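Side-chain contacts in single-stranded DNA-binding protein WHY1, chloroplastic (Solanum tuberosum, PDB 1L3A), which binds single-stranded DNA as a homotetramer and acts as a transcriptional activator of the pathogenesis-related gene PR-10a: residues C[51-56]-C[178-183]; C[74-79]-C[185-190]; C[105-110]-C[114-119]. All blocks are in the same frame, centred on the assembly; numbering follows the deposited sequence.

Contact 1 of 3, residues C[51-56]-C[178-183]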
loop_
_atom_site.group_PDB
_atom_site.type_symbol
_atom_site.label_atom_id
_atom_site.label_comp_id
_atom_site.label_asym_id
_atom_site.label_seq_id
_atom_site.Cartn_x
_atom_site.Cartn_y
_atom_site.Cartn_z
ATOM N N LEU C 51 6.524 22.693 9.959
ATOM C CA LEU C 51 7.282 21.626 9.307
ATOM C C LEU C 51 6.700 21.261 7.946
ATOM O O LEU C 51 5.529 20.920 7.851
ATOM C CB LEU C 51 7.285 20.374 10.187
ATOM C CG LEU C 51 7.912 19.106 9.588
ATOM C CD1 LEU C 51 9.430 19.283 9.407
ATOM C CD2 LEU C 51 7.625 17.935 10.512
ATOM N N THR C 52 7.517 21.345 6.901
ATOM C CA THR C 52 7.095 20.979 5.554
ATOM C C THR C 52 7.850 19.713 5.123
ATOM O O THR C 52 9.054 19.577 5.358
ATOM C CB THR C 52 7.411 22.078 4.548
ATOM O OG1 THR C 52 8.821 22.319 4.560
ATOM C CG2 THR C 52 6.666 23.354 4.895
ATOM N N VAL C 53 7.145 18.794 4.474
ATOM C CA VAL C 53 7.752 17.536 4.048
ATOM C C VAL C 53 7.616 17.434 2.531
ATOM O O VAL C 53 6.526 17.572 1.990
ATOM C CB VAL C 53 7.039 16.356 4.748
ATOM C CG1 VAL C 53 7.749 15.046 4.466
ATOM C CG2 VAL C 53 7.001 16.616 6.241
ATOM N N GLU C 54 8.727 17.200 1.848
ATOM C CA GLU C 54 8.719 17.142 0.396
ATOM C C GLU C 54 9.596 16.025 -0.196
ATOM O O GLU C 54 10.735 15.811 0.237
ATOM C CB GLU C 54 9.173 18.506 -0.147
ATOM C CG GLU C 54 9.455 18.543 -1.630
ATOM C CD GLU C 54 10.152 19.832 -2.061
ATOM O OE1 GLU C 54 9.490 20.893 -2.091
ATOM O OE2 GLU C 54 11.368 19.783 -2.364
ATOM N N PRO C 55 9.072 15.299 -1.197
ATOM C CA PRO C 55 9.829 14.212 -1.839
ATOM C C PRO C 55 10.911 14.773 -2.771
ATOM O O PRO C 55 10.773 15.884 -3.287
ATOM C CB PRO C 55 8.760 13.457 -2.615
ATOM C CG PRO C 55 7.857 14.568 -3.060
ATOM C CD PRO C 55 7.731 15.431 -1.793
ATOM N N ARG C 56 11.982 14.010 -2.974
ATOM C CA ARG C 56 13.087 14.416 -3.853
ATOM C C ARG C 56 13.482 13.257 -4.782
ATOM O O ARG C 56 13.731 12.134 -4.334
ATOM C CB ARG C 56 14.299 14.862 -3.025
ATOM C CG ARG C 56 15.405 15.527 -3.844
ATOM C CD ARG C 56 16.536 16.022 -2.948
ATOM N NE ARG C 56 17.505 16.856 -3.662
ATOM C CZ ARG C 56 17.243 18.075 -4.131
ATOM N NH1 ARG C 56 16.037 18.608 -3.965
ATOM N NH2 ARG C 56 18.189 18.762 -4.767
ATOM N N SER C 178 1.301 7.320 5.465
ATOM C CA SER C 178 0.641 7.006 4.200
ATOM C C SER C 178 1.455 7.556 3.021
ATOM O O SER C 178 1.742 6.839 2.060
ATOM C CB SER C 178 -0.772 7.588 4.164
ATOM O OG SER C 178 -1.460 7.181 2.981
ATOM N N ALA C 179 1.846 8.824 3.112
ATOM C CA ALA C 179 2.625 9.464 2.057
ATOM C C ALA C 179 3.997 8.806 1.870
ATOM O O ALA C 179 4.425 8.579 0.743
ATOM C CB ALA C 179 2.788 10.960 2.357
ATOM N N PHE C 180 4.687 8.500 2.967
ATOM C CA PHE C 180 5.994 7.856 2.878
ATOM C C PHE C 180 5.922 6.455 2.245
ATOM O O PHE C 180 6.830 6.058 1.513
ATOM C CB PHE C 180 6.634 7.752 4.269
ATOM C CG PHE C 180 7.216 9.049 4.778
ATOM C CD1 PHE C 180 7.144 10.218 4.014
ATOM C CD2 PHE C 180 7.833 9.102 6.029
ATOM C CE1 PHE C 180 7.678 11.427 4.490
ATOM C CE2 PHE C 180 8.374 10.309 6.521
ATOM C CZ PHE C 180 8.295 11.471 5.746
ATOM N N ASN C 181 4.860 5.707 2.543
ATOM C CA ASN C 181 4.690 4.372 1.988
ATOM C C ASN C 181 4.471 4.479 0.488
ATOM O O ASN C 181 4.918 3.629 -0.285
ATOM C CB ASN C 181 3.491 3.664 2.628
ATOM C CG ASN C 181 3.899 2.726 3.738
ATOM O OD1 ASN C 181 4.820 1.923 3.567
ATOM N ND2 ASN C 181 3.212 2.806 4.876
ATOM N N PHE C 182 3.777 5.536 0.089
ATOM C CA PHE C 182 3.511 5.784 -1.313
ATOM C C PHE C 182 4.772 6.140 -2.112
ATOM O O PHE C 182 4.982 5.597 -3.199
ATOM C CB PHE C 182 2.498 6.917 -1.449
ATOM C CG PHE C 182 2.387 7.452 -2.837
ATOM C CD1 PHE C 182 1.602 6.801 -3.782
ATOM C CD2 PHE C 182 3.101 8.578 -3.215
ATOM C CE1 PHE C 182 1.537 7.265 -5.080
ATOM C CE2 PHE C 182 3.047 9.060 -4.524
ATOM C CZ PHE C 182 2.272 8.415 -5.461
ATOM N N VAL C 183 5.602 7.048 -1.588
ATOM C CA VAL C 183 6.800 7.456 -2.332
ATOM C C VAL C 183 8.002 6.537 -2.275
ATOM O O VAL C 183 8.883 6.652 -3.112
ATOM C CB VAL C 183 7.351 8.860 -1.929
ATOM C CG1 VAL C 183 6.442 9.936 -2.406
ATOM C CG2 VAL C 183 7.607 8.920 -0.443
#

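Contact 2 of 3, residues C[74-79]-C[185-190]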
loop_
_atom_site.group_PDB
_atom_site.type_symbol
_atom_site.label_atom_id
_atom_site.label_comp_id
_atom_site.label_asym_id
_atom_site.label_seq_id
_atom_site.Cartn_x
_atom_site.Cartn_y
_atom_site.Cartn_z
ATOM N N GLY C 74 16.219 8.547 -4.245
ATOM C CA GLY C 74 15.558 9.791 -3.919
ATOM C C GLY C 74 15.499 9.849 -2.395
ATOM O O GLY C 74 15.992 8.945 -1.712
ATOM N N MET C 75 14.900 10.908 -1.866
ATOM C CA MET C 75 14.757 11.100 -0.427
ATOM C C MET C 75 13.640 12.090 -0.122
ATOM O O MET C 75 13.009 12.640 -1.018
ATOM C CB MET C 75 16.071 11.622 0.156
ATOM C CG MET C 75 16.585 12.844 -0.570
ATOM S SD MET C 75 18.337 13.154 -0.270
ATOM C CE MET C 75 19.106 11.905 -1.325
ATOM N N VAL C 76 13.396 12.295 1.162
ATOM C CA VAL C 76 12.399 13.237 1.621
ATOM C C VAL C 76 13.139 14.340 2.390
ATOM O O VAL C 76 13.963 14.062 3.260
ATOM C CB VAL C 76 11.365 12.552 2.546
ATOM C CG1 VAL C 76 10.582 13.609 3.325
ATOM C CG2 VAL C 76 10.407 11.689 1.711
ATOM N N MET C 77 12.842 15.585 2.050
ATOM C CA MET C 77 13.451 16.742 2.686
ATOM C C MET C 77 12.485 17.339 3.704
ATOM O O MET C 77 11.326 17.602 3.384
ATOM C CB MET C 77 13.779 17.802 1.632
ATOM C CG MET C 77 14.826 18.818 2.076
ATOM S SD MET C 77 16.401 17.989 2.379
ATOM C CE MET C 77 16.474 16.952 0.864
ATOM N N LEU C 78 12.972 17.536 4.925
ATOM C CA LEU C 78 12.185 18.130 6.000
ATOM C C LEU C 78 12.720 19.544 6.193
ATOM O O LEU C 78 13.928 19.752 6.182
ATOM C CB LEU C 78 12.358 17.347 7.314
ATOM C CG LEU C 78 11.947 15.874 7.332
ATOM C CD1 LEU C 78 12.216 15.258 8.711
ATOM C CD2 LEU C 78 10.483 15.772 6.998
ATOM N N GLN C 79 11.826 20.512 6.348
ATOM C CA GLN C 79 12.241 21.892 6.566
ATOM C C GLN C 79 11.517 22.391 7.802
ATOM O O GLN C 79 10.291 22.313 7.882
ATOM C CB GLN C 79 11.896 22.772 5.358
ATOM C CG GLN C 79 12.757 22.495 4.128
ATOM C CD GLN C 79 12.431 23.406 2.957
ATOM O OE1 GLN C 79 12.609 24.640 3.071
ATOM N NE2 GLN C 79 11.993 22.881 1.914
ATOM N N PRO C 185 8.623 3.401 -3.163
ATOM C CA PRO C 185 8.971 2.795 -4.456
ATOM C C PRO C 185 9.509 3.759 -5.507
ATOM O O PRO C 185 10.460 3.436 -6.228
ATOM C CB PRO C 185 7.674 2.086 -4.888
ATOM C CG PRO C 185 6.595 2.695 -4.025
ATOM C CD PRO C 185 7.301 2.941 -2.709
ATOM N N TYR C 186 8.919 4.946 -5.587
ATOM C CA TYR C 186 9.380 5.935 -6.545
ATOM C C TYR C 186 10.778 6.425 -6.206
ATOM O O TYR C 186 11.547 6.761 -7.109
ATOM C CB TYR C 186 8.417 7.128 -6.617
ATOM C CG TYR C 186 7.042 6.738 -7.076
ATOM C CD1 TYR C 186 6.083 6.300 -6.171
ATOM C CD2 TYR C 186 6.713 6.738 -8.433
ATOM C CE1 TYR C 186 4.818 5.858 -6.604
ATOM C CE2 TYR C 186 5.462 6.306 -8.879
ATOM C CZ TYR C 186 4.518 5.858 -7.956
ATOM O OH TYR C 186 3.305 5.361 -8.387
ATOM N N LEU C 187 11.102 6.479 -4.914
ATOM C CA LEU C 187 12.426 6.923 -4.492
ATOM C C LEU C 187 13.455 5.833 -4.813
ATOM O O LEU C 187 14.641 6.101 -4.915
ATOM C CB LEU C 187 12.466 7.207 -2.986
ATOM C CG LEU C 187 11.537 8.239 -2.353
ATOM C CD1 LEU C 187 11.937 8.394 -0.870
ATOM C CD2 LEU C 187 11.619 9.572 -3.067
ATOM N N LEU C 188 12.991 4.600 -4.953
ATOM C CA LEU C 188 13.882 3.488 -5.272
ATOM C C LEU C 188 13.930 3.279 -6.795
ATOM O O LEU C 188 14.759 2.525 -7.307
ATOM C CB LEU C 188 13.385 2.216 -4.561
ATOM C CG LEU C 188 13.479 2.211 -3.021
ATOM C CD1 LEU C 188 12.726 1.014 -2.443
ATOM C CD2 LEU C 188 14.942 2.156 -2.612
ATOM N N GLY C 189 13.029 3.955 -7.501
ATOM C CA GLY C 189 12.968 3.843 -8.947
ATOM C C GLY C 189 12.225 2.617 -9.446
ATOM O O GLY C 189 12.244 2.316 -10.634
ATOM N N TRP C 190 11.561 1.914 -8.537
ATOM C CA TRP C 190 10.832 0.702 -8.883
ATOM C C TRP C 190 9.630 0.910 -9.797
ATOM O O TRP C 190 9.108 -0.042 -10.375
ATOM C CB TRP C 190 10.412 -0.014 -7.600
ATOM C CG TRP C 190 11.556 -0.752 -6.967
ATOM C CD1 TRP C 190 12.867 -0.367 -6.952
ATOM C CD2 TRP C 190 11.493 -1.986 -6.248
ATOM N NE1 TRP C 190 13.625 -1.286 -6.265
ATOM C CE2 TRP C 190 12.804 -2.289 -5.821
ATOM C CE3 TRP C 190 10.456 -2.866 -5.925
ATOM C CZ2 TRP C 190 13.105 -3.441 -5.089
ATOM C CZ3 TRP C 190 10.757 -4.017 -5.191
ATOM C CH2 TRP C 190 12.072 -4.291 -4.782
#

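Contact 3 of 3, residues C[105-110]-C[114-119]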
loop_
_atom_site.group_PDB
_atom_site.type_symbol
_atom_site.label_atom_id
_atom_site.label_comp_id
_atom_site.label_asym_id
_atom_site.label_seq_id
_atom_site.Cartn_x
_atom_site.Cartn_y
_atom_site.Cartn_z
ATOM N N GLY C 105 12.279 4.498 6.623
ATOM C CA GLY C 105 11.879 3.191 7.121
ATOM C C GLY C 105 11.677 3.215 8.626
ATOM O O GLY C 105 10.778 2.561 9.157
ATOM N N SER C 106 12.512 3.975 9.324
ATOM C CA SER C 106 12.394 4.077 10.774
ATOM C C SER C 106 11.130 4.814 11.212
ATOM O O SER C 106 10.577 4.525 12.274
ATOM C CB SER C 106 13.612 4.782 11.365
ATOM O OG SER C 106 14.719 3.909 11.376
ATOM N N ILE C 107 10.683 5.761 10.394
ATOM C CA ILE C 107 9.493 6.539 10.703
ATOM C C ILE C 107 8.220 5.709 10.570
ATOM O O ILE C 107 7.414 5.649 11.496
ATOM C CB ILE C 107 9.376 7.774 9.771
ATOM C CG1 ILE C 107 10.602 8.673 9.939
ATOM C CG2 ILE C 107 8.091 8.553 10.073
ATOM C CD1 ILE C 107 10.743 9.267 11.313
ATOM N N ILE C 108 8.036 5.067 9.423
ATOM C CA ILE C 108 6.832 4.271 9.185
ATOM C C ILE C 108 6.699 3.028 10.070
ATOM O O ILE C 108 5.611 2.459 10.187
ATOM C CB ILE C 108 6.731 3.827 7.699
ATOM C CG1 ILE C 108 7.934 2.972 7.328
ATOM C CG2 ILE C 108 6.684 5.038 6.784
ATOM C CD1 ILE C 108 7.882 2.434 5.915
ATOM N N SER C 109 7.793 2.595 10.685
ATOM C CA SER C 109 7.711 1.420 11.547
ATOM C C SER C 109 7.759 1.792 13.031
ATOM O O SER C 109 7.959 0.925 13.878
ATOM C CB SER C 109 8.824 0.405 11.219
ATOM O OG SER C 109 10.121 0.907 11.473
ATOM N N LEU C 110 7.581 3.078 13.336
ATOM C CA LEU C 110 7.597 3.557 14.719
ATOM C C LEU C 110 6.299 3.237 15.451
ATOM O O LEU C 110 5.208 3.546 14.967
ATOM C CB LEU C 110 7.797 5.072 14.779
ATOM C CG LEU C 110 9.150 5.745 15.048
ATOM C CD1 LEU C 110 8.870 7.207 15.354
ATOM C CD2 LEU C 110 9.884 5.115 16.217
ATOM N N ASP C 114 7.679 4.100 20.687
ATOM C CA ASP C 114 9.056 4.012 20.202
ATOM C C ASP C 114 9.666 5.368 19.857
ATOM O O ASP C 114 8.960 6.359 19.685
ATOM C CB ASP C 114 9.142 3.119 18.955
ATOM C CG ASP C 114 8.678 1.695 19.208
ATOM O OD1 ASP C 114 9.137 1.072 20.192
ATOM O OD2 ASP C 114 7.863 1.194 18.402
ATOM N N SER C 115 10.992 5.380 19.738
ATOM C CA SER C 115 11.752 6.575 19.391
ATOM C C SER C 115 12.858 6.198 18.406
ATOM O O SER C 115 13.131 5.024 18.193
ATOM C CB SER C 115 12.393 7.179 20.643
ATOM O OG SER C 115 11.413 7.526 21.603
ATOM N N CYS C 116 13.477 7.201 17.800
ATOM C CA CYS C 116 14.579 6.985 16.879
ATOM C C CYS C 116 15.353 8.287 16.788
ATOM O O CYS C 116 14.796 9.354 17.019
ATOM C CB CYS C 116 14.078 6.537 15.495
ATOM S SG CYS C 116 12.956 7.663 14.616
ATOM N N GLU C 117 16.644 8.192 16.489
ATOM C CA GLU C 117 17.507 9.362 16.385
ATOM C C GLU C 117 18.293 9.305 15.082
ATOM O O GLU C 117 18.709 8.235 14.656
ATOM C CB GLU C 117 18.487 9.405 17.564
ATOM C CG GLU C 117 19.261 10.719 17.677
ATOM C CD GLU C 117 20.414 10.661 18.679
ATOM O OE1 GLU C 117 21.438 9.998 18.387
ATOM O OE2 GLU C 117 20.300 11.279 19.761
ATOM N N PHE C 118 18.495 10.462 14.458
ATOM C CA PHE C 118 19.234 10.543 13.200
ATOM C C PHE C 118 20.349 11.577 13.304
ATOM O O PHE C 118 20.114 12.723 13.686
ATOM C CB PHE C 118 18.301 10.937 12.052
ATOM C CG PHE C 118 17.164 9.984 11.831
ATOM C CD1 PHE C 118 15.845 10.448 11.783
ATOM C CD2 PHE C 118 17.402 8.627 11.629
ATOM C CE1 PHE C 118 14.787 9.576 11.536
ATOM C CE2 PHE C 118 16.345 7.741 11.381
ATOM C CZ PHE C 118 15.041 8.214 11.334
ATOM N N PHE C 119 21.554 11.174 12.920
ATOM C CA PHE C 119 22.723 12.043 12.985
ATOM C C PHE C 119 23.321 12.308 11.606
ATOM O O PHE C 119 23.709 11.375 10.910
ATOM C CB PHE C 119 23.768 11.384 13.885
ATOM C CG PHE C 119 25.133 11.998 13.791
ATOM C CD1 PHE C 119 25.443 13.152 14.505
ATOM C CD2 PHE C 119 26.119 11.413 12.999
ATOM C CE1 PHE C 119 26.721 13.716 14.440
ATOM C CE2 PHE C 119 27.400 11.965 12.925
ATOM C CZ PHE C 119 27.703 13.118 13.647
#

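Contact 1 of 3, residues C[51-56]-C[178-183]
Val-53 and Phe-180 meet at about a right angle, the methyl CG1 of the strand residue lying against the rim of the helix residue's ring. It sits near the ring plane, with Val-53 CG1 3.6 Å from Phe-180 CE1 and 3.8 Å from Phe-180 CZ, so Val-53 meets the edge of the ring. Val-53 puts this methyl forward by holding CG1 anti to the backbone N (chi1 -173°). Phe-180 leaves its helix obliquely, and only the far end of the ring reaches the strand; its neighbours also include Ile-104, Ile-107 and Ile-108 of helix 101-108. One turn farther on, a looser touch brings Pro-55 CB to within 4.2 Å of Val-183 CG1, both residues pointing into the interface. Trp-190 of the second subunit packs on Pro-55 and on Val-183, which places this end of the contact at a subunit boundary. All four touching residues are buried, and the cohesion between the segments is purely apolar. The arrangement is helix-on-sheet packing in the Whirly fold, where helix 170-188 lies against the antiparallel sheet containing strand 49-62.

Contact 2 of 3, residues C[74-79]-C[185-190]
Gly-74 and Leu-187 bring their backbones unusually close, with CA atoms 4.3 Å apart, and a hydrogen bond joins them there: Gly-74 N donates to Leu-187 O over 3.0 Å. The bond is nearly straight, with an N-H...O angle of 173°, and it arrives in the carbonyl plane on a lone pair of the oxygen. Near the end of helix 170-188 this carbonyl is thus taken up by a residue far away in sequence, at the entry of a strand. Gly-74, with no side chain, lets Leu-187 CB and its methyls lie close against the main chain.

Leu-187 supplies the side-chain part of the contact. Its CG stands anti to the carbonyl carbon (chi1 -59°), and the two methyls spread over the start of the strand. CD2 lies 3.7 Å from Met-75 N, while CD1 lies 3.9 Å from Met-75 CA, so the leucine covers main chain and not the Met-75 side chain, whose CB points away from the helix. CD1 also approaches Val-76 CG2 at 4.5 Å, a loose apolar touch. Val-101 and Ile-104 of the 101-108 region pack on Leu-187 as well, and Phe-197 of the second subunit adds a further neighbour.

Just beyond, Gly-189, the first residue past the helix, has positive phi (81°) and turns the chain. Trp-190 N bonds to Pro-185 O at 3.0 Å, and a weak bond runs from Gly-189 N to Tyr-186 O. This is a Schellman motif with Gly-189 as its C-prime residue, and it leads directly into helix 190-194.

Contact 3 of 3, residues C[105-110]-C[114-119]
The ring of Phe-118 turns its edge toward the helix: Ser-106 CB and Ile-107 CD1 both lie near the ring plane, at neighbouring stretches of its rim. Ser-106 CB is 3.7 Å from Phe-118 CZ, and Ile-107 CD1 is 4.1 Å from Phe-118 CE1. Phe-97 and Leu-99 of strand 88-99 also pack on Phe-118. This is the junction in the Whirly fold where helix 101-108 is followed by strand 116-120, an outermost strand, within this chain, of the second antiparallel sheet.

Ile-107 reaches the ring with its terminal methyl, although the residue leaves the helix at a slant to the strand; its side chain and that of Phe-118 lie aslant to each other. The same CD1 is 4.3 Å from Cys-116 SG. The thiol sulfur sits between the backbone N and the carbonyl carbon of its own residue (chi1 59°), a setting that points it at the methyls of Ile-107 and Leu-110. Phe-173 of helix 170-188 packs on both Ile-107 and Leu-110, joining this patch to the long helix.

At the chain turn, Leu-110 and Asp-114 run alongside each other, head to tail. The carboxylate of Asp-114 is turned to other company, with OD2 bonded to Gly-111 N and in a long, weak ion pair with Lys-170 of the third subunit. Ser-109, just past the helix, bonds back to its last turn, OG donating to Gly-105 O at 2.9 Å. The closest touch between Leu-110 and Asp-114 is that of Leu-110 CD2 with the methylene carbon, Asp-114 CB, at 3.5 Å.

Contacts 1 and 2 both use helix 170-188 and set it against neighbouring strands, 49-62 and 68-85, of one sheet; their centres are 8 Å apart. Arg-56 O and Met-75 N, 3.0 Å apart, and Glu-54 O and Met-77 N, 2.8 Å apart, probably hydrogen-bond the strands, while Val-53 CG1 packs on Val-76 CG1 at 3.4 Å. Contact 3 lies farther off, its centre about 15 Å from that of contact 1, but Ile-108 CG2 meets Phe-180 CB at 3.7 Å. Contacts 2 and 3 do not touch, their nearest atoms being about 7 Å apart. Leu-51, in contact 1's strand, closes the region 46-51 required for single-stranded DNA binding.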